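Local atomic coordinates of hypothetical protein TTHA1281 (Thermus thermophilus, PDB entry 2E6X), a protein that is of unknown function, belongs to the DUF3248 family and forms an assembly of two copies of a small alpha/beta chain. Residues M17-D22 with E50-R55. Sequence-based numbering, arbitrary orientation.
Sequences MGRAED and EAEMRR
Met17 and Met53, both selenomethionines, meet through their terminal methyl groups where helix 50-58 packs on strand 13-19, outermost within this chain in the small mixed sheet of this alpha/beta fold. Their CE atoms stand 3.4 Å apart, tighter than usual for two carbons, and CE of Met17 also lies 3.5 Å from SE of Met53. The two side chains cross at about a right angle and touch only near their ends. Met17 reaches the contact with CG wedged between the backbone N and the carbonyl carbon (chi1 53°) and a final bend that turns its methyl toward the helix.

Two residues further along the strand, beyond Gly18, Arg19 and Glu52 form the polar half of the contact. The pair illustrates how opposite charges can be neighbours while only a methylene meets the carboxylate: CD of Arg19 approaches OE2 of Glu52 to 3.6 Å, with the guanidinium and carboxylate planes 45° apart. The nearest charged atoms, Arg19 NH1 and Glu52 OE2, remain 4.7 Å apart, and any attraction between them is probably modest. The salt bridge of Glu52, a long one, is instead to Arg55 on its own helix, which in turn pairs with Asp24 and Glu59.

The second subunit reaches the apolar half as well, with its Trp15 against Met17 and its Leu13 against Met53. Leu48 of the same chain touches both Met53 and Arg19. The guanidinium is held by the backbone of the next residue: with the bend at chi3 (82°) Arg19 folds back, and the carbonyl oxygen of Ala20 accepts from both NE, at 2.9 Å, and NH2, at 3.2 Å.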
loop_
_atom_site.group_PDB
_atom_site.type_symbol
_atom_site.label_atom_id
_atom_site.label_comp_id
_atom_site.label_asym_id
_atom_site.label_seq_id
_atom_site.Cartn_x
_atom_site.Cartn_y
_atom_site.Cartn_z
HETATM N N MSE A 17 -2.374 3.924 6.247
HETATM C CA MSE A 17 -2.068 2.649 6.874
HETATM C C MSE A 17 -1.880 2.798 8.360
HETATM O O MSE A 17 -1.652 3.895 8.855
HETATM C CB MSE A 17 -0.808 2.082 6.284
HETATM C CG MSE A 17 0.282 3.093 6.359
HETATM SE SE MSE A 17 1.701 2.517 5.310
HETATM C CE MSE A 17 1.850 0.673 5.918
ATOM N N GLY A 18 -1.941 1.662 9.050
ATOM C CA GLY A 18 -1.786 1.649 10.488
ATOM C C GLY A 18 -2.314 0.326 11.014
ATOM O O GLY A 18 -2.891 -0.505 10.275
ATOM N N ARG A 19 -2.111 0.098 12.298
ATOM C CA ARG A 19 -2.568 -1.152 12.850
ATOM C C ARG A 19 -4.040 -1.105 13.213
ATOM O O ARG A 19 -4.561 -0.068 13.612
ATOM C CB ARG A 19 -1.745 -1.543 14.092
ATOM C CG ARG A 19 -1.725 -3.063 14.341
ATOM C CD ARG A 19 -1.368 -3.394 15.810
ATOM N NE ARG A 19 -2.583 -3.260 16.588
ATOM C CZ ARG A 19 -2.652 -3.060 17.897
ATOM N NH1 ARG A 19 -1.534 -2.974 18.638
ATOM N NH2 ARG A 19 -3.861 -2.905 18.459
ATOM N N ALA A 20 -4.727 -2.233 13.038
ATOM C CA ALA A 20 -6.136 -2.315 13.421
ATOM C C ALA A 20 -6.140 -2.109 14.949
ATOM O O ALA A 20 -5.203 -2.528 15.631
ATOM C CB ALA A 20 -6.655 -3.695 13.104
ATOM N N GLU A 21 -7.177 -1.481 15.492
ATOM C CA GLU A 21 -7.246 -1.248 16.941
ATOM C C GLU A 21 -7.412 -2.450 17.838
ATOM O O GLU A 21 -6.972 -2.425 18.987
ATOM C CB GLU A 21 -8.382 -0.284 17.302
ATOM C CG GLU A 21 -7.906 1.134 17.487
ATOM C CD GLU A 21 -8.849 1.945 18.352
ATOM O OE1 GLU A 21 -10.028 2.087 17.955
ATOM O OE2 GLU A 21 -8.409 2.430 19.428
ATOM N N ASP A 22 -8.051 -3.493 17.330
ATOM C CA ASP A 22 -8.333 -4.674 18.131
ATOM C C ASP A 22 -7.678 -5.998 17.686
ATOM O O ASP A 22 -7.979 -7.054 18.242
ATOM C CB ASP A 22 -9.866 -4.838 18.229
ATOM C CG ASP A 22 -10.547 -4.957 16.850
ATOM O OD1 ASP A 22 -9.858 -4.825 15.797
ATOM O OD2 ASP A 22 -11.782 -5.173 16.823
ATOM N N GLU A 50 7.986 1.629 12.288
ATOM C CA GLU A 50 8.257 1.059 10.986
ATOM C C GLU A 50 8.686 -0.436 11.102
ATOM O O GLU A 50 8.367 -1.270 10.234
ATOM C CB GLU A 50 9.342 1.896 10.284
ATOM C CG GLU A 50 9.832 1.291 9.000
ATOM C CD GLU A 50 10.962 0.283 9.182
ATOM O OE1 GLU A 50 11.589 0.243 10.254
ATOM O OE2 GLU A 50 11.242 -0.454 8.222
ATOM N N ALA A 51 9.395 -0.772 12.177
ATOM C CA ALA A 51 9.842 -2.161 12.406
ATOM C C ALA A 51 8.674 -3.112 12.621
ATOM O O ALA A 51 8.709 -4.298 12.206
ATOM C CB ALA A 51 10.774 -2.215 13.618
ATOM N N GLU A 52 7.643 -2.595 13.288
ATOM C CA GLU A 52 6.463 -3.382 13.530
ATOM C C GLU A 52 5.788 -3.613 12.176
ATOM O O GLU A 52 5.272 -4.681 11.931
ATOM C CB GLU A 52 5.468 -2.678 14.470
ATOM C CG GLU A 52 4.478 -3.714 15.051
ATOM C CD GLU A 52 3.362 -3.160 15.942
ATOM O OE1 GLU A 52 3.561 -2.169 16.687
ATOM O OE2 GLU A 52 2.260 -3.755 15.900
HETATM N N MSE A 53 5.747 -2.581 11.338
HETATM C CA MSE A 53 5.146 -2.709 10.012
HETATM C C MSE A 53 5.885 -3.754 9.203
HETATM O O MSE A 53 5.265 -4.542 8.515
HETATM C CB MSE A 53 5.167 -1.386 9.235
HETATM C CG MSE A 53 4.257 -0.299 9.780
HETATM SE SE MSE A 53 4.173 1.207 8.518
HETATM C CE MSE A 53 5.004 0.290 7.026
ATOM N N ARG A 54 7.210 -3.787 9.308
ATOM C CA ARG A 54 7.952 -4.761 8.535
ATOM C C ARG A 54 7.571 -6.171 9.016
ATOM O O ARG A 54 7.280 -7.054 8.218
ATOM C CB ARG A 54 9.476 -4.506 8.670
ATOM C CG ARG A 54 10.331 -5.641 8.168
ATOM C CD ARG A 54 11.824 -5.336 8.436
ATOM N NE ARG A 54 12.684 -6.462 8.095
ATOM C CZ ARG A 54 13.031 -7.426 8.946
ATOM N NH1 ARG A 54 12.588 -7.407 10.220
ATOM N NH2 ARG A 54 13.836 -8.413 8.531
ATOM N N ARG A 55 7.552 -6.355 10.334
ATOM C CA ARG A 55 7.202 -7.643 10.934
ATOM C C ARG A 55 5.822 -8.154 10.445
ATOM O O ARG A 55 5.653 -9.305 10.042
ATOM C CB ARG A 55 7.181 -7.516 12.466
ATOM C CG ARG A 55 6.561 -8.742 13.171
ATOM C CD ARG A 55 6.550 -8.660 14.710
ATOM N NE ARG A 55 5.498 -7.803 15.275
ATOM C CZ ARG A 55 4.200 -8.126 15.340
ATOM N NH1 ARG A 55 3.779 -9.295 14.879
ATOM N NH2 ARG A 55 3.318 -7.272 15.862
#